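Local coordinates for protein EvdMO1 (Micromonospora carbonacea, PDB 5T39) that is a bifunctional methyltransferase-oxidase whose SAM-dependent methyltransferase domain probably methylates a sugar-containing intermediate in everninomicin biosynthesis, at residues A[171-182]-A[242-253]. Numbering follows the deposited sequence.
Sequences AGIYLSTHYWGS and AEVCDIVVVGRA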
loop_
_atom_site.group_PDB
_atom_site.type_symbol
_atom_site.label_atom_id
_atom_site.label_comp_id
_atom_site.label_asym_id
_atom_site.label_seq_id
_atom_site.Cartn_x
_atom_site.Cartn_y
_atom_site.Cartn_z
ATOM N N ALA A 171 -7.319 13.011 6.640
ATOM C CA ALA A 171 -7.181 13.038 8.089
ATOM C C ALA A 171 -7.041 11.649 8.683
ATOM O O ALA A 171 -7.006 11.520 9.913
ATOM C CB ALA A 171 -8.372 13.760 8.727
ATOM N N GLY A 172 -6.980 10.608 7.864
ATOM C CA GLY A 172 -6.850 9.263 8.373
ATOM C C GLY A 172 -5.856 8.451 7.575
ATOM O O GLY A 172 -5.818 8.546 6.346
ATOM N N ILE A 173 -5.064 7.637 8.261
ATOM C CA ILE A 173 -4.151 6.711 7.602
ATOM C C ILE A 173 -4.221 5.359 8.291
ATOM O O ILE A 173 -4.245 5.268 9.523
ATOM C CB ILE A 173 -2.708 7.264 7.560
ATOM C CG1 ILE A 173 -1.806 6.380 6.678
ATOM C CG2 ILE A 173 -2.128 7.443 8.972
ATOM C CD1 ILE A 173 -0.441 6.977 6.432
ATOM N N TYR A 174 -4.253 4.299 7.493
ATOM C CA TYR A 174 -4.078 2.928 7.957
ATOM C C TYR A 174 -2.690 2.538 7.482
ATOM O O TYR A 174 -2.461 2.416 6.276
ATOM C CB TYR A 174 -5.156 2.030 7.366
ATOM C CG TYR A 174 -5.148 0.596 7.833
ATOM C CD1 TYR A 174 -6.096 0.134 8.733
ATOM C CD2 TYR A 174 -4.201 -0.302 7.364
ATOM C CE1 TYR A 174 -6.110 -1.182 9.146
ATOM C CE2 TYR A 174 -4.214 -1.621 7.768
ATOM C CZ TYR A 174 -5.174 -2.049 8.660
ATOM O OH TYR A 174 -5.222 -3.353 9.086
ATOM N N LEU A 175 -1.755 2.430 8.414
ATOM C CA LEU A 175 -0.340 2.261 8.110
ATOM C C LEU A 175 0.116 0.892 8.591
ATOM O O LEU A 175 0.045 0.601 9.784
ATOM C CB LEU A 175 0.468 3.353 8.814
ATOM C CG LEU A 175 1.986 3.247 8.659
ATOM C CD1 LEU A 175 2.383 3.505 7.210
ATOM C CD2 LEU A 175 2.676 4.215 9.602
ATOM N N SER A 176 0.622 0.073 7.675
ATOM C CA SER A 176 1.234 -1.203 8.020
ATOM C C SER A 176 2.667 -1.140 7.523
ATOM O O SER A 176 2.894 -0.904 6.330
ATOM C CB SER A 176 0.468 -2.344 7.361
ATOM O OG SER A 176 1.058 -3.595 7.648
ATOM N N THR A 177 3.630 -1.283 8.437
ATOM C CA THR A 177 5.023 -1.097 8.076
ATOM C C THR A 177 5.931 -1.876 9.010
ATOM O O THR A 177 5.571 -2.193 10.144
ATOM C CB THR A 177 5.398 0.397 8.112
ATOM O OG1 THR A 177 6.703 0.584 7.556
ATOM C CG2 THR A 177 5.327 0.983 9.512
ATOM N N HIS A 178 7.139 -2.133 8.525
ATOM C CA HIS A 178 8.234 -2.468 9.413
ATOM C C HIS A 178 8.873 -1.205 9.982
ATOM O O HIS A 178 8.775 -0.110 9.422
ATOM C CB HIS A 178 9.327 -3.218 8.666
ATOM C CG HIS A 178 8.887 -4.527 8.102
ATOM N ND1 HIS A 178 8.392 -5.547 8.883
ATOM C CD2 HIS A 178 8.900 -4.996 6.832
ATOM C CE1 HIS A 178 8.100 -6.582 8.115
ATOM N NE2 HIS A 178 8.402 -6.275 6.867
ATOM N N TYR A 179 9.563 -1.388 11.103
ATOM C CA TYR A 179 10.458 -0.384 11.653
ATOM C C TYR A 179 11.634 -1.144 12.255
ATOM O O TYR A 179 11.594 -2.368 12.396
ATOM C CB TYR A 179 9.753 0.577 12.636
ATOM C CG TYR A 179 9.332 -0.051 13.936
ATOM C CD1 TYR A 179 8.052 -0.569 14.120
ATOM C CD2 TYR A 179 10.226 -0.131 14.995
ATOM C CE1 TYR A 179 7.685 -1.151 15.326
ATOM C CE2 TYR A 179 9.869 -0.705 16.190
ATOM C CZ TYR A 179 8.607 -1.222 16.355
ATOM O OH TYR A 179 8.290 -1.812 17.561
ATOM N N TRP A 180 12.695 -0.422 12.588
ATOM C CA TRP A 180 13.923 -1.031 13.079
ATOM C C TRP A 180 13.936 -0.981 14.599
ATOM O O TRP A 180 13.653 0.065 15.189
ATOM C CB TRP A 180 15.128 -0.292 12.507
ATOM C CG TRP A 180 16.424 -0.943 12.832
ATOM C CD1 TRP A 180 17.401 -0.443 13.634
ATOM C CD2 TRP A 180 16.896 -2.224 12.375
ATOM N NE1 TRP A 180 18.452 -1.319 13.703
ATOM C CE2 TRP A 180 18.169 -2.422 12.944
ATOM C CE3 TRP A 180 16.369 -3.217 11.543
ATOM C CZ2 TRP A 180 18.929 -3.569 12.703
ATOM C CZ3 TRP A 180 17.130 -4.360 11.302
ATOM C CH2 TRP A 180 18.393 -4.523 11.886
ATOM N N GLY A 181 14.284 -2.108 15.227
ATOM C CA GLY A 181 14.124 -2.315 16.658
ATOM C C GLY A 181 15.194 -1.753 17.562
ATOM O O GLY A 181 15.110 -1.942 18.779
ATOM N N SER A 182 16.196 -1.077 17.019
ATOM C CA SER A 182 17.276 -0.512 17.808
ATOM C C SER A 182 17.537 0.910 17.342
ATOM O O SER A 182 17.222 1.280 16.210
ATOM C CB SER A 182 18.543 -1.338 17.649
ATOM O OG SER A 182 19.628 -0.731 18.328
ATOM N N ALA A 242 14.770 -7.040 18.269
ATOM C CA ALA A 242 15.895 -6.118 18.228
ATOM C C ALA A 242 16.191 -5.642 16.818
ATOM O O ALA A 242 16.876 -4.627 16.654
ATOM C CB ALA A 242 17.139 -6.784 18.807
ATOM N N GLU A 243 15.697 -6.351 15.803
ATOM C CA GLU A 243 15.963 -6.016 14.410
ATOM C C GLU A 243 14.655 -5.631 13.730
ATOM O O GLU A 243 14.100 -4.563 14.010
ATOM C CB GLU A 243 16.685 -7.186 13.714
ATOM C CG GLU A 243 18.002 -7.605 14.408
ATOM C CD GLU A 243 18.677 -8.832 13.787
ATOM O OE1 GLU A 243 18.495 -9.075 12.575
ATOM O OE2 GLU A 243 19.397 -9.553 14.514
ATOM N N VAL A 244 14.132 -6.484 12.854
ATOM C CA VAL A 244 12.926 -6.122 12.117
ATOM C C VAL A 244 11.715 -6.218 13.040
ATOM O O VAL A 244 11.454 -7.264 13.642
ATOM C CB VAL A 244 12.754 -7.004 10.879
ATOM C CG1 VAL A 244 11.441 -6.673 10.171
ATOM C CG2 VAL A 244 13.936 -6.827 9.932
ATOM N N CYS A 245 10.967 -5.122 13.147
ATOM C CA CYS A 245 9.707 -5.059 13.871
ATOM C C CYS A 245 8.579 -4.833 12.872
ATOM O O CYS A 245 8.799 -4.307 11.778
ATOM C CB CYS A 245 9.725 -3.905 14.871
ATOM S SG CYS A 245 10.990 -4.062 16.152
ATOM N N ASP A 246 7.360 -5.202 13.279
ATOM C CA ASP A 246 6.164 -5.042 12.462
ATOM C C ASP A 246 5.141 -4.235 13.247
ATOM O O ASP A 246 4.968 -4.458 14.447
ATOM C CB ASP A 246 5.498 -6.398 12.160
ATOM C CG ASP A 246 6.440 -7.427 11.573
ATOM O OD1 ASP A 246 7.521 -7.084 11.059
ATOM O OD2 ASP A 246 6.067 -8.614 11.632
ATOM N N ILE A 247 4.424 -3.333 12.581
ATOM C CA ILE A 247 3.377 -2.580 13.259
ATOM C C ILE A 247 2.271 -2.238 12.268
ATOM O O ILE A 247 2.512 -1.995 11.076
ATOM C CB ILE A 247 3.954 -1.335 13.980
ATOM C CG1 ILE A 247 2.999 -0.824 15.066
ATOM C CG2 ILE A 247 4.312 -0.237 12.983
ATOM C CD1 ILE A 247 3.612 0.266 15.934
ATOM N N VAL A 248 1.045 -2.215 12.783
ATOM C CA VAL A 248 -0.114 -1.692 12.078
ATOM C C VAL A 248 -0.740 -0.652 12.988
ATOM O O VAL A 248 -1.087 -0.959 14.133
ATOM C CB VAL A 248 -1.135 -2.790 11.728
ATOM C CG1 VAL A 248 -2.295 -2.195 10.947
ATOM C CG2 VAL A 248 -0.483 -3.931 10.946
ATOM N N VAL A 249 -0.887 0.564 12.485
ATOM C CA VAL A 249 -1.479 1.640 13.262
ATOM C C VAL A 249 -2.512 2.358 12.422
ATOM O O VAL A 249 -2.444 2.390 11.186
ATOM C CB VAL A 249 -0.465 2.671 13.795
ATOM C CG1 VAL A 249 0.637 2.003 14.561
ATOM C CG2 VAL A 249 0.104 3.526 12.697
ATOM N N VAL A 250 -3.467 2.957 13.115
ATOM C CA VAL A 250 -4.387 3.913 12.537
ATOM C C VAL A 250 -4.007 5.281 13.072
ATOM O O VAL A 250 -3.976 5.492 14.289
ATOM C CB VAL A 250 -5.841 3.579 12.900
ATOM C CG1 VAL A 250 -6.769 4.618 12.307
ATOM C CG2 VAL A 250 -6.207 2.180 12.438
ATOM N N GLY A 251 -3.688 6.203 12.178
ATOM C CA GLY A 251 -3.394 7.576 12.539
ATOM C C GLY A 251 -4.571 8.460 12.173
ATOM O O GLY A 251 -5.150 8.323 11.090
ATOM N N ARG A 252 -4.904 9.372 13.076
ATOM C CA ARG A 252 -5.991 10.306 12.859
ATOM C C ARG A 252 -5.519 11.710 13.171
ATOM O O ARG A 252 -4.922 11.968 14.225
ATOM C CB ARG A 252 -7.204 9.943 13.713
ATOM C CG ARG A 252 -7.791 8.590 13.354
ATOM C CD ARG A 252 -8.971 8.249 14.242
ATOM N NE ARG A 252 -9.708 7.048 13.835
ATOM C CZ ARG A 252 -9.472 5.818 14.277
ATOM N NH1 ARG A 252 -8.487 5.580 15.138
ATOM N NH2 ARG A 252 -10.246 4.825 13.866
ATOM N N ALA A 253 -5.768 12.605 12.238
ATOM C CA ALA A 253 -5.419 14.006 12.351
ATOM C C ALA A 253 -6.656 14.813 12.638
ATOM O O ALA A 253 -7.784 14.356 12.444
ATOM C CB ALA A 253 -4.807 14.488 11.030
HETATM O O HOH W 1 2.852 -4.975 9.915
#
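Ile173 with Gly251, Leu175 with Val249, Thr177 with Ile247 and Tyr179 with Cys245 form the hydrogen-bonded antiparallel pairs that join strands 172-180 and 244-252. In the Rossmann-like methyltransferase sheet, of strand order 3-2-1-4-5-7-6, these are strands 5 and 7; 244-252 is the antiparallel strand inserted between 172-180 and 232-239, a hallmark of class I methyltransferases. Just past the paired strands, Gly181 N gives one more hydrogen bond, to Glu243 O (2.7 Å).

Cys245 O takes two N-H groups from opposite faces of its carbonyl plane: Tyr179 N and, at 3.2 Å, His178 ND1, for which the oxygen lies in the imidazole plane. His178 CG stands anti to the carbonyl carbon (chi1 -62°), which lays the ND1 edge of the ring alongside the partner strand, where ND1 also makes a weak, bent bond to Asp246 OD1 (2.8 Å, 125° at the hydrogen). Asp246 OD2 meanwhile forms a salt bridge with Arg239.

Apolar packing covers both surfaces. Val248 CG1 touches Tyr174 CZ at 3.7 Å on the surface that includes Ser176, whose side chain is about 6 Å from bound SAH. On the other, Ile247 CG2 meets Thr177 CG2 and reaches the Tyr179 ring at its edge.

At the end near Gly181 there are two CH-pi contacts: Glu243 CA over the six-membered ring of Trp180, and Cys245 CB over one face of Tyr179, 3.4 Å from the ring centroid. Cys245 SG makes an oblique sulfur-aromatic contact, 3.5 Å from Tyr179 CE2.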